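Local atomic coordinates of rhodopsin (Rubrobacter xylanophilus, PDB entry 6KFQ), a protein that binds retinal within a seven-helix membrane bundle and uses the light it absorbs to pump protons across the membrane. Residues S103-D108 / G140-L144; I172-I176 / L204-A208. One frame throughout, in Å; residues are numbered along the deposited sequence.

How the interactions relate
Both interactions join antiparallel helices that are neighbours in the chain of one seven-helix bundle, with no direct hydrogen bond across either pair. Interaction 1 lies toward the lipid-facing side and is only partly buried, while interaction 2 is buried, with centres about 16 Å apart. Helices 124-153 and 158-184, which follow each other, meet where L142 CD2 packs on I172 CG1 at 4.2 Å; separately, D108 of helix 98-120 brings OD2 to 3.3 Å from W175 CZ3. Interaction 1 rests on leucine and valine methyls set against one another and against backbone. Interaction 2 adds an indole, retinal and a bridging water to its leucines, in keeping with its place beside the chromophore.

Interaction 1 of 2, residues S103-D108 / G140-L144; sequences SLIALD and GVLYL. With MPG ([(Z)-octadec-9-enyl] (2R)-2,3-bis(oxidanyl)propanoate), chain C.
V141, L144 and L104 carry this seam between two antiparallel transmembrane helices of the microbial rhodopsin bundle, 98-120 and 124-153. The short segments run at 155° to each other with their axes 9.3 Å apart, and the CA atoms of L104 and V141 are the nearest pair across the contact, 6.0 Å apart. V141 spreads its two methyls over different neighbours: CG1 meets L104 CD1 at 3.9 Å, while CG2 reaches the backbone of the next turn, 3.7 Å from D108 N, and also touches the CB of L107. L104 holds its CG anti to the backbone N (chi1 180°), which sends CD1 across to V141 O and L144 CB; its side chain and that of L144 slide past each other in opposite directions. L107 crosses L144 at about a right angle, CD2 against CD1, and the same CD2 lies over the backbone of G140, where no side chain stands in its way. On the bundle side, D108 OD1 hydrogen-bonds T79 OG1 of helix 70-90, reminiscent of the aspartate-threonine pair of bacteriorhodopsin. On the far side of helix 124-153 a lipid-like MPG chain runs past L142 CD1 and Y143, its C5 coming to 3.5 Å from Y143 CD2.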
loop_
_atom_site.group_PDB
_atom_site.type_symbol
_atom_site.label_atom_id
_atom_site.label_comp_id
_atom_site.label_asym_id
_atom_site.label_seq_id
_atom_site.Cartn_x
_atom_site.Cartn_y
_atom_site.Cartn_z
ATOM N N SER A 103 -12.602 6.087 9.385
ATOM C CA SER A 103 -13.415 5.085 8.699
ATOM C C SER A 103 -12.641 4.433 7.568
ATOM O O SER A 103 -12.650 3.206 7.416
ATOM C CB SER A 103 -14.692 5.717 8.151
ATOM O OG SER A 103 -15.519 6.162 9.205
ATOM N N LEU A 104 -12.001 5.249 6.730
ATOM C CA LEU A 104 -11.215 4.711 5.628
ATOM C C LEU A 104 -10.098 3.820 6.143
ATOM O O LEU A 104 -9.868 2.721 5.621
ATOM C CB LEU A 104 -10.646 5.861 4.790
ATOM C CG LEU A 104 -9.778 5.491 3.586
ATOM C CD1 LEU A 104 -10.602 4.753 2.528
ATOM C CD2 LEU A 104 -9.144 6.734 3.003
ATOM N N ILE A 105 -9.379 4.279 7.168
ATOM C CA ILE A 105 -8.243 3.497 7.653
ATOM C C ILE A 105 -8.732 2.209 8.306
ATOM O O ILE A 105 -8.173 1.129 8.079
ATOM C CB ILE A 105 -7.377 4.337 8.617
ATOM C CG1 ILE A 105 -6.721 5.529 7.901
ATOM C CG2 ILE A 105 -6.351 3.456 9.341
ATOM C CD1 ILE A 105 -6.034 5.190 6.608
ATOM N N ALA A 106 -9.799 2.289 9.100
ATOM C CA ALA A 106 -10.314 1.095 9.760
ATOM C C ALA A 106 -10.731 0.041 8.737
ATOM O O ALA A 106 -10.408 -1.144 8.882
ATOM C CB ALA A 106 -11.483 1.466 10.673
ATOM N N LEU A 107 -11.438 0.460 7.687
ATOM C CA LEU A 107 -11.798 -0.465 6.617
ATOM C C LEU A 107 -10.561 -1.120 6.021
ATOM O O LEU A 107 -10.533 -2.335 5.792
ATOM C CB LEU A 107 -12.562 0.287 5.530
ATOM C CG LEU A 107 -13.992 -0.083 5.142
ATOM C CD1 LEU A 107 -14.728 -0.756 6.261
ATOM C CD2 LEU A 107 -14.716 1.176 4.706
ATOM N N ASP A 108 -9.525 -0.320 5.765
ATOM C CA ASP A 108 -8.298 -0.839 5.176
ATOM C C ASP A 108 -7.609 -1.840 6.097
ATOM O O ASP A 108 -7.093 -2.866 5.634
ATOM C CB ASP A 108 -7.371 0.324 4.855
ATOM C CG ASP A 108 -6.068 -0.134 4.267
ATOM O OD1 ASP A 108 -5.127 -0.401 5.047
ATOM O OD2 ASP A 108 -6.007 -0.264 3.027
ATOM N N GLY A 140 -15.239 -1.214 0.209
ATOM C CA GLY A 140 -15.443 -0.031 1.036
ATOM C C GLY A 140 -14.353 1.014 0.843
ATOM O O GLY A 140 -14.641 2.201 0.687
ATOM N N VAL A 141 -13.088 0.585 0.869
ATOM C CA VAL A 141 -11.968 1.514 0.664
ATOM C C VAL A 141 -12.095 2.223 -0.676
ATOM O O VAL A 141 -11.993 3.451 -0.760
ATOM C CB VAL A 141 -10.623 0.772 0.765
ATOM C CG1 VAL A 141 -9.452 1.693 0.311
ATOM C CG2 VAL A 141 -10.418 0.230 2.168
ATOM N N LEU A 142 -12.263 1.452 -1.754
ATOM C CA LEU A 142 -12.353 2.053 -3.082
ATOM C C LEU A 142 -13.505 3.038 -3.149
ATOM O O LEU A 142 -13.379 4.127 -3.724
ATOM C CB LEU A 142 -12.533 0.963 -4.135
ATOM C CG LEU A 142 -11.450 -0.100 -4.228
ATOM C CD1 LEU A 142 -11.907 -1.189 -5.182
ATOM C CD2 LEU A 142 -10.129 0.518 -4.707
ATOM N N TYR A 143 -14.631 2.672 -2.535
ATOM C CA TYR A 143 -15.819 3.513 -2.562
ATOM C C TYR A 143 -15.590 4.833 -1.839
ATOM O O TYR A 143 -16.006 5.893 -2.321
ATOM C CB TYR A 143 -16.989 2.763 -1.921
ATOM C CG TYR A 143 -18.295 3.506 -1.980
ATOM C CD1 TYR A 143 -18.674 4.384 -0.966
ATOM C CD2 TYR A 143 -19.155 3.333 -3.049
ATOM C CE1 TYR A 143 -19.881 5.071 -1.028
ATOM C CE2 TYR A 143 -20.352 4.010 -3.117
ATOM C CZ TYR A 143 -20.707 4.881 -2.110
ATOM O OH TYR A 143 -21.914 5.542 -2.190
ATOM N N LEU A 144 -14.983 4.788 -0.649
ATOM C CA LEU A 144 -14.719 6.039 0.051
ATOM C C LEU A 144 -13.740 6.883 -0.742
ATOM O O LEU A 144 -13.888 8.108 -0.839
ATOM C CB LEU A 144 -14.184 5.760 1.454
ATOM C CG LEU A 144 -15.263 5.193 2.388
ATOM C CD1 LEU A 144 -14.706 4.992 3.786
ATOM C CD2 LEU A 144 -16.453 6.112 2.424
HETATM C C2 MPG C . -19.360 6.687 -6.459
HETATM C C3 MPG C . -19.536 5.186 -6.517
HETATM C C4 MPG C . -18.227 4.433 -6.550
HETATM C C5 MPG C . -18.357 2.928 -6.456
HETATM C C6 MPG C . -17.049 2.222 -6.178
HETATM C C7 MPG C . -17.174 0.730 -5.895
HETATM C C8 MPG C . -17.417 -0.118 -7.105
HETATM C C9 MPG C . -17.684 -1.551 -6.763
HETATM C C10 MPG C . -16.960 -2.599 -7.053
HETATM C C11 MPG C . -15.625 -2.644 -7.727
HETATM C C12 MPG C . -14.566 -3.246 -6.857
HETATM C C13 MPG C . -13.577 -4.143 -7.582
HETATM C C14 MPG C . -12.807 -5.052 -6.660
HETATM C C15 MPG C . -12.191 -6.249 -7.334
HETATM C C16 MPG C . -11.829 -7.366 -6.388
HETATM C C17 MPG C . -11.337 -8.623 -7.058
HETATM C C18 MPG C . -11.133 -9.780 -6.109
#

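Interaction 2 of 2, residues I172-I176 / L204-A208; sequences IVLWI and LDLLA. With RET (retinal), chain R; MPG ([(Z)-octadec-9-enyl] (2R)-2,3-bis(oxidanyl)propanoate), chain F.
The indole of W175 has the retinal methyl C20 over one face, 3.2 Å above the plane and displaced toward the rim, with C20 only 3.3 Å from W175 NE1. Farther back along the polyene, C19 meets W175 CB and CE3. The ring N-H gives a hydrogen bond to a water, W175 NE1 to O 3.0 Å, and that water donates to A208 O at 2.9 Å. The ring thus reaches helix 194-218 through a single ordered water, at a wider pi-type turn over 206-208. Beside this polar bridge, L174 fills the gap between the antiparallel helices. Its chain is extended (chi2 179°), which carries CD1 to 3.6 Å from L207 CB and close to the A208 backbone, while CD2 meets L204 CD2 at 3.8 Å; L174 and L204 pass in opposite directions, whereas L174 and L207 cross at about a right angle. T79, L82 and L83 of helix 70-90 and F138 of helix 124-153 also pack on W175. On the outer side, V173 and I176 touch a lipid-like MPG chain. D205 OD1, bonded to Y178 OH, approaches retinal C14. A phenylalanine in place of W175 would probably leave the water and the A208 carbonyl without their link to helix 158-184. With C20 so close to the indole, isomerisation of retinal probably presses on W175 and disturbs its water bridge, as in bacteriorhodopsin.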
loop_
_atom_site.group_PDB
_atom_site.type_symbol
_atom_site.label_atom_id
_atom_site.label_comp_id
_atom_site.label_asym_id
_atom_site.label_seq_id
_atom_site.Cartn_x
_atom_site.Cartn_y
_atom_site.Cartn_z
ATOM N N ILE A 172 -5.869 2.665 -7.388
ATOM C CA ILE A 172 -7.001 1.778 -7.655
ATOM C C ILE A 172 -6.587 0.638 -8.580
ATOM O O ILE A 172 -6.894 -0.536 -8.327
ATOM C CB ILE A 172 -8.178 2.583 -8.227
ATOM C CG1 ILE A 172 -8.732 3.555 -7.180
ATOM C CG2 ILE A 172 -9.302 1.659 -8.692
ATOM C CD1 ILE A 172 -9.737 4.516 -7.767
ATOM N N VAL A 173 -5.848 0.955 -9.649
ATOM C CA VAL A 173 -5.431 -0.079 -10.596
ATOM C C VAL A 173 -4.542 -1.107 -9.912
ATOM O O VAL A 173 -4.753 -2.320 -10.040
ATOM C CB VAL A 173 -4.726 0.553 -11.809
ATOM C CG1 VAL A 173 -4.102 -0.521 -12.667
ATOM C CG2 VAL A 173 -5.729 1.382 -12.621
ATOM N N LEU A 174 -3.521 -0.642 -9.195
ATOM C CA LEU A 174 -2.563 -1.571 -8.601
ATOM C C LEU A 174 -3.194 -2.363 -7.464
ATOM O O LEU A 174 -2.969 -3.572 -7.349
ATOM C CB LEU A 174 -1.328 -0.810 -8.103
ATOM C CG LEU A 174 -0.405 -0.213 -9.170
ATOM C CD1 LEU A 174 0.732 0.521 -8.490
ATOM C CD2 LEU A 174 0.152 -1.288 -10.093
ATOM N N TRP A 175 -3.997 -1.707 -6.619
ATOM C CA TRP A 175 -4.524 -2.422 -5.462
ATOM C C TRP A 175 -5.485 -3.522 -5.877
ATOM O O TRP A 175 -5.563 -4.552 -5.213
ATOM C CB TRP A 175 -5.215 -1.466 -4.491
ATOM C CG TRP A 175 -4.277 -0.565 -3.708
ATOM C CD1 TRP A 175 -3.085 -0.042 -4.137
ATOM C CD2 TRP A 175 -4.465 -0.086 -2.365
ATOM N NE1 TRP A 175 -2.524 0.736 -3.143
ATOM C CE2 TRP A 175 -3.356 0.734 -2.052
ATOM C CE3 TRP A 175 -5.466 -0.265 -1.401
ATOM C CZ2 TRP A 175 -3.219 1.364 -0.813
ATOM C CZ3 TRP A 175 -5.332 0.359 -0.176
ATOM C CH2 TRP A 175 -4.219 1.162 0.112
ATOM N N ILE A 176 -6.235 -3.313 -6.959
ATOM C CA ILE A 176 -7.109 -4.361 -7.468
ATOM C C ILE A 176 -6.306 -5.599 -7.865
ATOM O O ILE A 176 -6.797 -6.731 -7.762
ATOM C CB ILE A 176 -7.947 -3.796 -8.624
ATOM C CG1 ILE A 176 -9.034 -2.874 -8.061
ATOM C CG2 ILE A 176 -8.565 -4.909 -9.454
ATOM C CD1 ILE A 176 -9.745 -2.098 -9.114
ATOM N N LEU A 204 4.164 -5.191 -7.903
ATOM C CA LEU A 204 3.102 -4.345 -7.379
ATOM C C LEU A 204 3.604 -3.467 -6.239
ATOM O O LEU A 204 3.338 -2.259 -6.210
ATOM C CB LEU A 204 1.926 -5.217 -6.904
ATOM C CG LEU A 204 1.189 -5.935 -8.034
ATOM C CD1 LEU A 204 0.153 -6.929 -7.456
ATOM C CD2 LEU A 204 0.495 -4.906 -8.912
ATOM N N ASP A 205 4.297 -4.064 -5.265
ATOM C CA ASP A 205 4.775 -3.283 -4.124
ATOM C C ASP A 205 5.663 -2.125 -4.567
ATOM O O ASP A 205 5.525 -1.003 -4.072
ATOM C CB ASP A 205 5.556 -4.170 -3.156
ATOM C CG ASP A 205 4.666 -5.067 -2.322
ATOM O OD1 ASP A 205 3.426 -4.871 -2.315
ATOM O OD2 ASP A 205 5.227 -5.971 -1.663
ATOM N N LEU A 206 6.592 -2.378 -5.484
ATOM C CA LEU A 206 7.506 -1.317 -5.894
ATOM C C LEU A 206 6.762 -0.199 -6.614
ATOM O O LEU A 206 7.037 0.985 -6.385
ATOM C CB LEU A 206 8.614 -1.897 -6.772
ATOM C CG LEU A 206 9.645 -2.714 -5.995
ATOM C CD1 LEU A 206 10.526 -3.490 -6.946
ATOM C CD2 LEU A 206 10.495 -1.800 -5.117
ATOM N N LEU A 207 5.801 -0.553 -7.466
ATOM C CA LEU A 207 5.011 0.466 -8.149
ATOM C C LEU A 207 4.115 1.214 -7.169
ATOM O O LEU A 207 4.044 2.449 -7.187
ATOM C CB LEU A 207 4.176 -0.181 -9.253
ATOM C CG LEU A 207 4.970 -0.831 -10.396
ATOM C CD1 LEU A 207 3.995 -1.489 -11.377
ATOM C CD2 LEU A 207 5.862 0.207 -11.110
ATOM N N ALA A 208 3.416 0.477 -6.304
ATOM C CA ALA A 208 2.447 1.080 -5.393
ATOM C C ALA A 208 3.091 1.896 -4.280
ATOM O O ALA A 208 2.382 2.681 -3.630
ATOM C CB ALA A 208 1.555 -0.019 -4.790
HETATM C C1 RET R . -5.708 -9.348 0.045
HETATM C C2 RET R . -6.395 -10.719 0.113
HETATM C C3 RET R . -7.858 -10.683 0.503
HETATM C C4 RET R . -8.651 -9.779 -0.420
HETATM C C5 RET R . -7.950 -8.484 -0.766
HETATM C C6 RET R . -6.656 -8.250 -0.479
HETATM C C7 RET R . -6.058 -6.975 -0.852
HETATM C C8 RET R . -4.835 -6.453 -0.566
HETATM C C9 RET R . -4.264 -5.185 -0.961
HETATM C C10 RET R . -2.959 -4.965 -0.720
HETATM C C11 RET R . -2.196 -3.788 -1.020
HETATM C C12 RET R . -0.912 -3.711 -0.684
HETATM C C13 RET R . -0.019 -2.595 -0.899
HETATM C C14 RET R . 1.230 -2.656 -0.380
HETATM C C15 RET R . 2.256 -1.654 -0.443
HETATM C C16 RET R . -5.215 -9.010 1.459
HETATM C C17 RET R . -4.489 -9.556 -0.873
HETATM C C18 RET R . -8.900 -7.438 -1.283
HETATM C C19 RET R . -5.146 -4.180 -1.645
HETATM C C20 RET R . -0.540 -1.407 -1.657
HETATM C C4 MPG F . -13.369 8.302 -10.434
HETATM C C5 MPG F . -12.204 7.787 -11.245
HETATM C C6 MPG F . -12.006 6.292 -11.164
HETATM C C7 MPG F . -10.799 5.769 -11.935
HETATM C C8 MPG F . -10.703 4.274 -11.959
HETATM C C9 MPG F . -9.496 3.745 -12.670
HETATM C C10 MPG F . -9.312 2.475 -12.932
HETATM C C11 MPG F . -10.302 1.410 -12.577
HETATM C C12 MPG F . -10.028 0.081 -13.209
HETATM C C13 MPG F . -8.855 -0.691 -12.627
HETATM C C14 MPG F . -8.628 -2.017 -13.313
HETATM C C15 MPG F . -7.593 -2.917 -12.678
HETATM C C16 MPG F . -7.416 -4.221 -13.415
HETATM C C17 MPG F . -6.538 -5.259 -12.769
HETATM C C18 MPG F . -6.464 -6.550 -13.552
HETATM O O HOH W 1 -0.508 2.806 -3.922
#